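Local coordinates for carbonic anhydrase (Sordaria macrospora, PDB 4O1K), which catalyses the zinc-dependent reversible hydration of carbon dioxide to bicarbonate, working as a tetrameric beta-carbonic anhydrase, at residues Leu83-Asp88 against Leu134-Asp139; Gly116-Ala121 against Glu159-Leu164; Arg138-Leu143 against Tyr167-Asn172. All coordinates share one frame; numbering follows the deposited sequence.

Contact 1: Leu83-Asp88 against Leu134-Asp139; sequences LVCNTD and LRNIRD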
# COMPACT_ATOMS: atom_id res chain seq x y z
N LEU A 83 -4.98 -13.06 -1.89
CA LEU A 83 -3.56 -12.74 -1.99
C LEU A 83 -2.93 -12.29 -0.67
O LEU A 83 -3.55 -11.59 0.15
CB LEU A 83 -3.33 -11.63 -3.03
CG LEU A 83 -3.78 -11.93 -4.44
CD1 LEU A 83 -3.52 -10.73 -5.37
CD2 LEU A 83 -3.02 -13.12 -4.96
N VAL A 84 -1.65 -12.66 -0.49
CA VAL A 84 -0.87 -12.16 0.65
C VAL A 84 0.33 -11.42 0.04
O VAL A 84 1.33 -12.06 -0.32
CB VAL A 84 -0.41 -13.33 1.54
CG1 VAL A 84 0.45 -12.83 2.66
CG2 VAL A 84 -1.64 -14.04 2.16
N CYS A 85 0.18 -10.10 -0.13
CA CYS A 85 1.19 -9.28 -0.84
C CYS A 85 2.08 -8.58 0.18
O CYS A 85 1.58 -7.99 1.14
CB CYS A 85 0.50 -8.20 -1.67
SG CYS A 85 -0.65 -8.83 -2.95
N ASN A 86 3.40 -8.61 -0.02
CA ASN A 86 4.24 -8.05 1.02
C ASN A 86 4.16 -6.54 1.22
O ASN A 86 4.49 -6.04 2.28
CB ASN A 86 5.68 -8.56 0.93
CG ASN A 86 6.19 -8.59 -0.48
OD1 ASN A 86 5.88 -9.49 -1.25
ND2 ASN A 86 7.00 -7.62 -0.81
N THR A 87 3.68 -5.78 0.25
CA THR A 87 3.53 -4.36 0.52
C THR A 87 2.09 -3.93 0.76
O THR A 87 1.74 -2.73 0.74
CB THR A 87 4.26 -3.47 -0.53
OG1 THR A 87 3.54 -3.49 -1.77
CG2 THR A 87 5.69 -3.97 -0.75
N ASP A 88 1.24 -4.93 1.02
CA ASP A 88 -0.16 -4.69 1.36
C ASP A 88 -0.31 -4.65 2.86
O ASP A 88 -0.34 -5.70 3.50
CB ASP A 88 -1.02 -5.83 0.83
CG ASP A 88 -2.48 -5.68 1.24
OD1 ASP A 88 -2.92 -4.55 1.49
OD2 ASP A 88 -3.20 -6.70 1.31
N LEU A 134 -4.01 -7.71 -9.78
CA LEU A 134 -4.00 -8.96 -10.52
C LEU A 134 -2.62 -9.35 -11.03
O LEU A 134 -2.36 -10.53 -11.31
CB LEU A 134 -4.94 -8.87 -11.70
CG LEU A 134 -6.36 -8.59 -11.25
CD1 LEU A 134 -7.25 -8.35 -12.45
CD2 LEU A 134 -6.87 -9.75 -10.42
N ARG A 135 -1.73 -8.37 -11.12
CA ARG A 135 -0.36 -8.67 -11.53
C ARG A 135 0.24 -9.74 -10.64
O ARG A 135 1.00 -10.59 -11.11
CB ARG A 135 0.49 -7.39 -11.51
CG ARG A 135 1.94 -7.53 -12.06
CD ARG A 135 2.53 -6.13 -12.20
NE ARG A 135 1.62 -5.31 -13.02
CZ ARG A 135 1.31 -4.03 -12.82
NH1 ARG A 135 1.84 -3.33 -11.83
NH2 ARG A 135 0.45 -3.42 -13.63
N ASN A 136 -0.12 -9.74 -9.36
CA ASN A 136 0.44 -10.75 -8.44
C ASN A 136 0.15 -12.16 -8.87
O ASN A 136 0.93 -13.09 -8.64
CB ASN A 136 -0.14 -10.53 -7.05
CG ASN A 136 0.35 -9.25 -6.44
OD1 ASN A 136 -0.40 -8.28 -6.32
ND2 ASN A 136 1.60 -9.24 -6.05
N ILE A 137 -1.01 -12.32 -9.49
CA ILE A 137 -1.44 -13.63 -9.90
C ILE A 137 -0.67 -14.01 -11.15
O ILE A 137 -0.25 -15.17 -11.33
CB ILE A 137 -2.94 -13.63 -10.19
CG1 ILE A 137 -3.73 -13.39 -8.89
CG2 ILE A 137 -3.33 -14.96 -10.82
CD1 ILE A 137 -5.10 -12.89 -9.14
N ARG A 138 -0.47 -13.03 -12.03
CA ARG A 138 0.33 -13.29 -13.20
C ARG A 138 1.75 -13.66 -12.77
O ARG A 138 2.37 -14.50 -13.40
CB ARG A 138 0.29 -12.11 -14.15
CG ARG A 138 -1.09 -11.89 -14.76
CD ARG A 138 -1.05 -10.86 -15.92
NE ARG A 138 -0.95 -9.49 -15.41
CZ ARG A 138 -2.00 -8.74 -15.10
NH1 ARG A 138 -3.23 -9.22 -15.24
NH2 ARG A 138 -1.84 -7.50 -14.65
N ASP A 139 2.23 -13.08 -11.67
CA ASP A 139 3.54 -13.43 -11.15
C ASP A 139 3.57 -14.89 -10.71
O ASP A 139 4.54 -15.61 -10.96
CB ASP A 139 3.94 -12.52 -9.97
CG ASP A 139 4.40 -11.14 -10.42
OD1 ASP A 139 4.59 -10.93 -11.63
OD2 ASP A 139 4.59 -10.27 -9.54
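L83 meets helix 130-143 with both of its end methyls. CD1 of L83 rests on CB of N136 at 3.8 Å. CD2 of L83 reaches CG1 of I137 at 4.0 Å, and the two side chains run nearly perpendicular to each other. The leucine thus touches two successive residues of one helical turn. Its CG lies anti to its carbonyl carbon (chi1 -60°) with an extended chi2 of 179°, which sends the methyl fork out toward the helix. N136 is the central residue on the helix side. Its CB takes the leucine. SG of C85 lies beside the end of the N136 side chain, 3.7 Å from CG. The nearest backbones are those of C85 and N136, whose CA atoms stand 7.8 Å apart. C85 also starts a type I beta turn that ends at D88, the N-cap residue of helix 89-100. The contact thus sets the loop after strand 74-79 against helix 130-143. W133 and N165 add to the surroundings of L83, and T87 of the second subunit packs on N136, so the interface between subunits is close by. The chemistry is chiefly that of shape and burial: the methyls of L83 make an apolar contact with CB of N136 and CG1 of I137, and the sulfur of C85 sits beside the asparagine end.

Contact 2: Gly116-Ala121 against Glu159-Leu164; sequences GGVKAA and ERLVEL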
# COMPACT_ATOMS: atom_id res chain seq x y z
N GLY A 116 -13.08 -15.78 -9.93
CA GLY A 116 -13.17 -14.70 -10.89
C GLY A 116 -11.92 -13.85 -10.99
O GLY A 116 -11.58 -13.37 -12.07
N GLY A 117 -11.25 -13.66 -9.86
CA GLY A 117 -10.06 -12.83 -9.82
C GLY A 117 -8.90 -13.44 -10.58
O GLY A 117 -8.24 -12.76 -11.35
N VAL A 118 -8.65 -14.73 -10.36
CA VAL A 118 -7.67 -15.50 -11.13
C VAL A 118 -7.99 -15.47 -12.64
O VAL A 118 -7.12 -15.09 -13.50
CB VAL A 118 -7.59 -16.93 -10.57
CG1 VAL A 118 -6.71 -17.80 -11.44
CG2 VAL A 118 -7.05 -16.90 -9.15
N LYS A 119 -9.23 -15.79 -12.98
CA LYS A 119 -9.61 -15.70 -14.40
C LYS A 119 -9.39 -14.31 -15.01
O LYS A 119 -8.89 -14.18 -16.13
CB LYS A 119 -11.05 -16.17 -14.62
CG LYS A 119 -11.42 -16.29 -16.09
CD LYS A 119 -12.80 -16.92 -16.30
CE LYS A 119 -12.84 -18.39 -15.83
NZ LYS A 119 -12.14 -19.34 -16.76
N ALA A 120 -9.75 -13.26 -14.27
CA ALA A 120 -9.57 -11.89 -14.75
C ALA A 120 -8.09 -11.50 -14.85
O ALA A 120 -7.70 -10.67 -15.70
CB ALA A 120 -10.30 -10.92 -13.85
N ALA A 121 -7.27 -12.06 -13.96
CA ALA A 121 -5.82 -11.86 -14.01
C ALA A 121 -5.33 -12.40 -15.32
O ALA A 121 -4.42 -11.82 -15.93
CB ALA A 121 -5.16 -12.59 -12.88
N GLU A 159 -7.45 -24.25 -12.98
CA GLU A 159 -7.61 -24.88 -11.67
C GLU A 159 -6.24 -25.08 -11.02
O GLU A 159 -6.05 -24.86 -9.80
CB GLU A 159 -8.40 -26.20 -11.78
CG GLU A 159 -9.81 -25.98 -12.34
CD GLU A 159 -10.67 -27.23 -12.32
OE1 GLU A 159 -10.12 -28.35 -12.23
OE2 GLU A 159 -11.91 -27.07 -12.39
N ARG A 160 -5.27 -25.45 -11.86
CA ARG A 160 -3.92 -25.65 -11.36
C ARG A 160 -3.38 -24.32 -10.87
O ARG A 160 -2.74 -24.26 -9.84
CB ARG A 160 -3.00 -26.26 -12.42
CG ARG A 160 -1.64 -26.72 -11.88
CD ARG A 160 -1.77 -27.70 -10.68
NE ARG A 160 -0.46 -27.99 -10.09
CZ ARG A 160 -0.25 -28.19 -8.80
NH1 ARG A 160 -1.27 -28.14 -7.95
NH2 ARG A 160 0.97 -28.43 -8.34
N LEU A 161 -3.63 -23.24 -11.62
CA LEU A 161 -3.22 -21.89 -11.21
C LEU A 161 -3.85 -21.48 -9.88
O LEU A 161 -3.21 -20.83 -9.05
CB LEU A 161 -3.60 -20.86 -12.28
CG LEU A 161 -3.25 -19.41 -11.95
CD1 LEU A 161 -1.78 -19.25 -11.64
CD2 LEU A 161 -3.66 -18.49 -13.09
N VAL A 162 -5.12 -21.84 -9.69
CA VAL A 162 -5.80 -21.52 -8.44
C VAL A 162 -5.03 -22.19 -7.30
O VAL A 162 -4.74 -21.55 -6.24
CB VAL A 162 -7.25 -22.05 -8.47
CG1 VAL A 162 -7.82 -22.19 -7.08
CG2 VAL A 162 -8.14 -21.11 -9.31
N GLU A 163 -4.66 -23.45 -7.55
CA GLU A 163 -3.94 -24.25 -6.53
C GLU A 163 -2.54 -23.67 -6.23
O GLU A 163 -2.14 -23.49 -5.06
CB GLU A 163 -3.82 -25.71 -7.00
CG GLU A 163 -5.19 -26.40 -7.12
CD GLU A 163 -5.13 -27.77 -7.80
OE1 GLU A 163 -4.04 -28.18 -8.26
OE2 GLU A 163 -6.19 -28.42 -7.86
N LEU A 164 -1.77 -23.44 -7.27
CA LEU A 164 -0.45 -22.84 -7.10
C LEU A 164 -0.50 -21.47 -6.44
O LEU A 164 0.43 -21.09 -5.73
CB LEU A 164 0.26 -22.74 -8.44
CG LEU A 164 0.63 -24.15 -8.94
CD1 LEU A 164 1.03 -24.10 -10.39
CD2 LEU A 164 1.77 -24.68 -8.11
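Both V118 and L161 carry their contacting branch anti to the backbone N. For V118 it is CG1 (chi1 173°). For L161 it is CG (chi1 179°), and a bend at chi2 (56°) completes the placement of CD2. CG1 of V118 then sits 3.5 Å from CD2 of L161, a tight distance for two methyl groups. The same CG1 lies 3.9 Å from CG of L161, so it bears on the branch point as well as on one arm. The side chains of V118 and L161 lie alongside each other, pointing opposite ways. V162 adds a looser touch, with its CG2 at 4.2 Å from CG1 of V118. One valine methyl is therefore held against two neighbouring residues of helix 154-174. The backbones come near each other here, with the CA atoms of V118 and V162 6.9 Å apart. Helix 116-121 begins directly after C115, a zinc ligand, and the side chain of V118 is about 6 Å from the metal. The contact thus packs this short helix of the beta-carbonic anhydrase fold against the long helix 154-174. The backbone N atoms of G116 and G117 make weak hydrogen bonds to D58, another zinc ligand. V140 of helix 130-143 and L148 also touch L161, extending the apolar cluster. Away from V118, R160 and E163 form a salt bridge along their own helix. NH1 of R160 is 2.8 Å from OE1 of E163, which it meets on the anti side of the carboxylate. NE of R160 has a second acidic partner in E147.

Contact 3: Arg138-Leu143 against Tyr167-Asn172; sequences RDVYRL and YEQCRN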
# COMPACT_ATOMS: atom_id res chain seq x y z
N ARG A 138 -0.47 -13.03 -12.03
CA ARG A 138 0.33 -13.29 -13.20
C ARG A 138 1.75 -13.66 -12.77
O ARG A 138 2.37 -14.50 -13.40
CB ARG A 138 0.29 -12.11 -14.15
CG ARG A 138 -1.09 -11.89 -14.76
CD ARG A 138 -1.05 -10.86 -15.92
NE ARG A 138 -0.95 -9.49 -15.41
CZ ARG A 138 -2.00 -8.74 -15.10
NH1 ARG A 138 -3.23 -9.22 -15.24
NH2 ARG A 138 -1.84 -7.50 -14.65
N ASP A 139 2.23 -13.08 -11.67
CA ASP A 139 3.54 -13.43 -11.15
C ASP A 139 3.57 -14.89 -10.71
O ASP A 139 4.54 -15.61 -10.96
CB ASP A 139 3.94 -12.52 -9.97
CG ASP A 139 4.40 -11.14 -10.42
OD1 ASP A 139 4.59 -10.93 -11.63
OD2 ASP A 139 4.59 -10.27 -9.54
N VAL A 140 2.50 -15.34 -10.05
CA VAL A 140 2.41 -16.76 -9.71
C VAL A 140 2.52 -17.64 -10.96
O VAL A 140 3.32 -18.61 -10.99
CB VAL A 140 1.12 -17.09 -8.94
CG1 VAL A 140 0.96 -18.60 -8.80
CG2 VAL A 140 1.14 -16.42 -7.57
N TYR A 141 1.77 -17.30 -12.01
CA TYR A 141 1.87 -18.05 -13.28
C TYR A 141 3.31 -18.16 -13.76
O TYR A 141 3.79 -19.25 -14.09
CB TYR A 141 1.03 -17.40 -14.40
CG TYR A 141 0.82 -18.30 -15.61
CD1 TYR A 141 -0.40 -18.92 -15.84
CD2 TYR A 141 1.86 -18.55 -16.51
CE1 TYR A 141 -0.60 -19.76 -16.95
CE2 TYR A 141 1.67 -19.40 -17.61
CZ TYR A 141 0.44 -19.99 -17.82
OH TYR A 141 0.26 -20.83 -18.92
N ARG A 142 4.00 -17.02 -13.81
CA ARG A 142 5.36 -17.01 -14.32
C ARG A 142 6.30 -17.86 -13.46
O ARG A 142 7.22 -18.47 -13.98
CB ARG A 142 5.87 -15.56 -14.45
CG ARG A 142 5.08 -14.75 -15.49
CD ARG A 142 5.55 -13.28 -15.58
NE ARG A 142 4.73 -12.55 -16.55
CZ ARG A 142 3.90 -11.57 -16.24
NH1 ARG A 142 3.78 -11.14 -14.98
NH2 ARG A 142 3.19 -10.99 -17.20
N LEU A 143 6.01 -17.98 -12.16
CA LEU A 143 6.84 -18.78 -11.26
C LEU A 143 6.72 -20.27 -11.56
O LEU A 143 7.55 -21.07 -11.11
CB LEU A 143 6.44 -18.53 -9.81
CG LEU A 143 7.12 -17.34 -9.13
CD1 LEU A 143 6.46 -17.00 -7.82
CD2 LEU A 143 8.58 -17.64 -8.90
N TYR A 167 -0.76 -22.11 -2.82
CA TYR A 167 0.59 -22.50 -2.34
C TYR A 167 1.54 -21.28 -2.18
O TYR A 167 2.19 -21.11 -1.14
CB TYR A 167 1.19 -23.57 -3.28
CG TYR A 167 2.68 -23.81 -3.11
CD1 TYR A 167 3.17 -24.69 -2.15
CD2 TYR A 167 3.58 -23.17 -3.93
CE1 TYR A 167 4.54 -24.91 -2.02
CE2 TYR A 167 4.93 -23.37 -3.81
CZ TYR A 167 5.40 -24.24 -2.86
OH TYR A 167 6.76 -24.43 -2.77
N GLU A 168 1.61 -20.43 -3.21
CA GLU A 168 2.48 -19.24 -3.17
C GLU A 168 2.06 -18.25 -2.09
O GLU A 168 2.94 -17.65 -1.44
CB GLU A 168 2.57 -18.55 -4.53
CG GLU A 168 3.35 -19.32 -5.59
CD GLU A 168 4.81 -19.61 -5.19
OE1 GLU A 168 5.37 -18.92 -4.31
OE2 GLU A 168 5.41 -20.52 -5.78
N GLN A 169 0.75 -18.07 -1.88
CA GLN A 169 0.31 -17.15 -0.82
C GLN A 169 0.61 -17.73 0.55
O GLN A 169 0.93 -16.99 1.51
CB GLN A 169 -1.18 -16.74 -0.96
CG GLN A 169 -1.57 -16.14 -2.34
CD GLN A 169 -0.59 -15.12 -2.88
OE1 GLN A 169 -0.19 -14.20 -2.17
NE2 GLN A 169 -0.18 -15.29 -4.15
N CYS A 170 0.53 -19.05 0.67
CA CYS A 170 1.03 -19.69 1.90
C CYS A 170 2.54 -19.41 2.13
O CYS A 170 2.96 -19.10 3.26
CB CYS A 170 0.82 -21.19 1.82
SG CYS A 170 -0.91 -21.64 2.03
N ARG A 171 3.34 -19.59 1.09
CA ARG A 171 4.76 -19.23 1.19
C ARG A 171 4.90 -17.79 1.68
O ARG A 171 5.72 -17.52 2.55
CB ARG A 171 5.48 -19.41 -0.16
CG ARG A 171 5.66 -20.88 -0.59
CD ARG A 171 6.61 -20.96 -1.81
NE ARG A 171 7.95 -20.46 -1.49
CZ ARG A 171 8.45 -19.30 -1.94
NH1 ARG A 171 7.73 -18.53 -2.75
NH2 ARG A 171 9.67 -18.93 -1.59
N ASN A 172 4.13 -16.86 1.12
CA ASN A 172 4.21 -15.46 1.57
C ASN A 172 3.82 -15.25 3.02
O ASN A 172 4.34 -14.33 3.68
CB ASN A 172 3.37 -14.53 0.69
CG ASN A 172 3.84 -14.52 -0.76
OD1 ASN A 172 4.95 -14.95 -1.07
ND2 ASN A 172 2.98 -14.05 -1.65
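V140 presses both of its methyls on the aliphatic part of E168. CG2 of V140 lies 4.0 Å from CB of E168, and CG1 of V140 is 4.1 Å from CG of E168. The same CG2 is 3.8 Å from NE2 of Q169, a methyl against the amide nitrogen in van der Waals contact. L143, itself exposed, crosses E168 at a slant with its CD1 4.1 Å from the glutamate CD. E168 is bent at chi2 (-59°), which turns the carboxylate to where L143 meets it, while V140 packs on CB and CG. The second shell fixes that carboxylate. NH1 of R171 donates to OE1 of E168 at 2.9 Å; the oxygen accepts on its syn lone pair and lies near the guanidinium plane of R171. OE2 of E168 is hydrogen-bonded to NE2 of H144. Each oxygen of the buried acid thus has a partner. An alanine in place of E168 would remove CG, which packs on V140, and the carboxylate beside L143, and is likely to leave R171 and H144 without their acidic mate. Q169 is fixed by its own polar bonds: NE2 to OD1 of N165, and OE1 to the backbone N of V84. Farther out, K175 of the second subunit forms a salt bridge with D139. The two helix segments cross at 103°, with axes 11.2 Å apart at closest approach. This is near-perpendicular helix-helix packing, which joins helix 130-143 to helix 154-174 within the alpha/beta fold of beta-carbonic anhydrases.

Overall arrangement
The three contacts form one continuous cluster. Contacts 1 and 3 share helix 130-143 and have centres 8 Å apart. Contacts 2 and 3 share helix 154-174, with centres 11 Å apart. Contact 2 lies 12 Å from contact 1, centre to centre. R138 NH1 reaches A121 O at 2.9 Å and so ties helix 130-143 to helix 116-121. N172 ND2 meets V84 O, also at 2.9 Å, tying helix 154-174 to the 83-88 loop. The zinc, held by C56, D58, H112 and C115, lies about 6 Å from the V118 side chain, 8 Å from I137 and 11 Å from Q169. Contacts 1 and 3 also touch the second subunit.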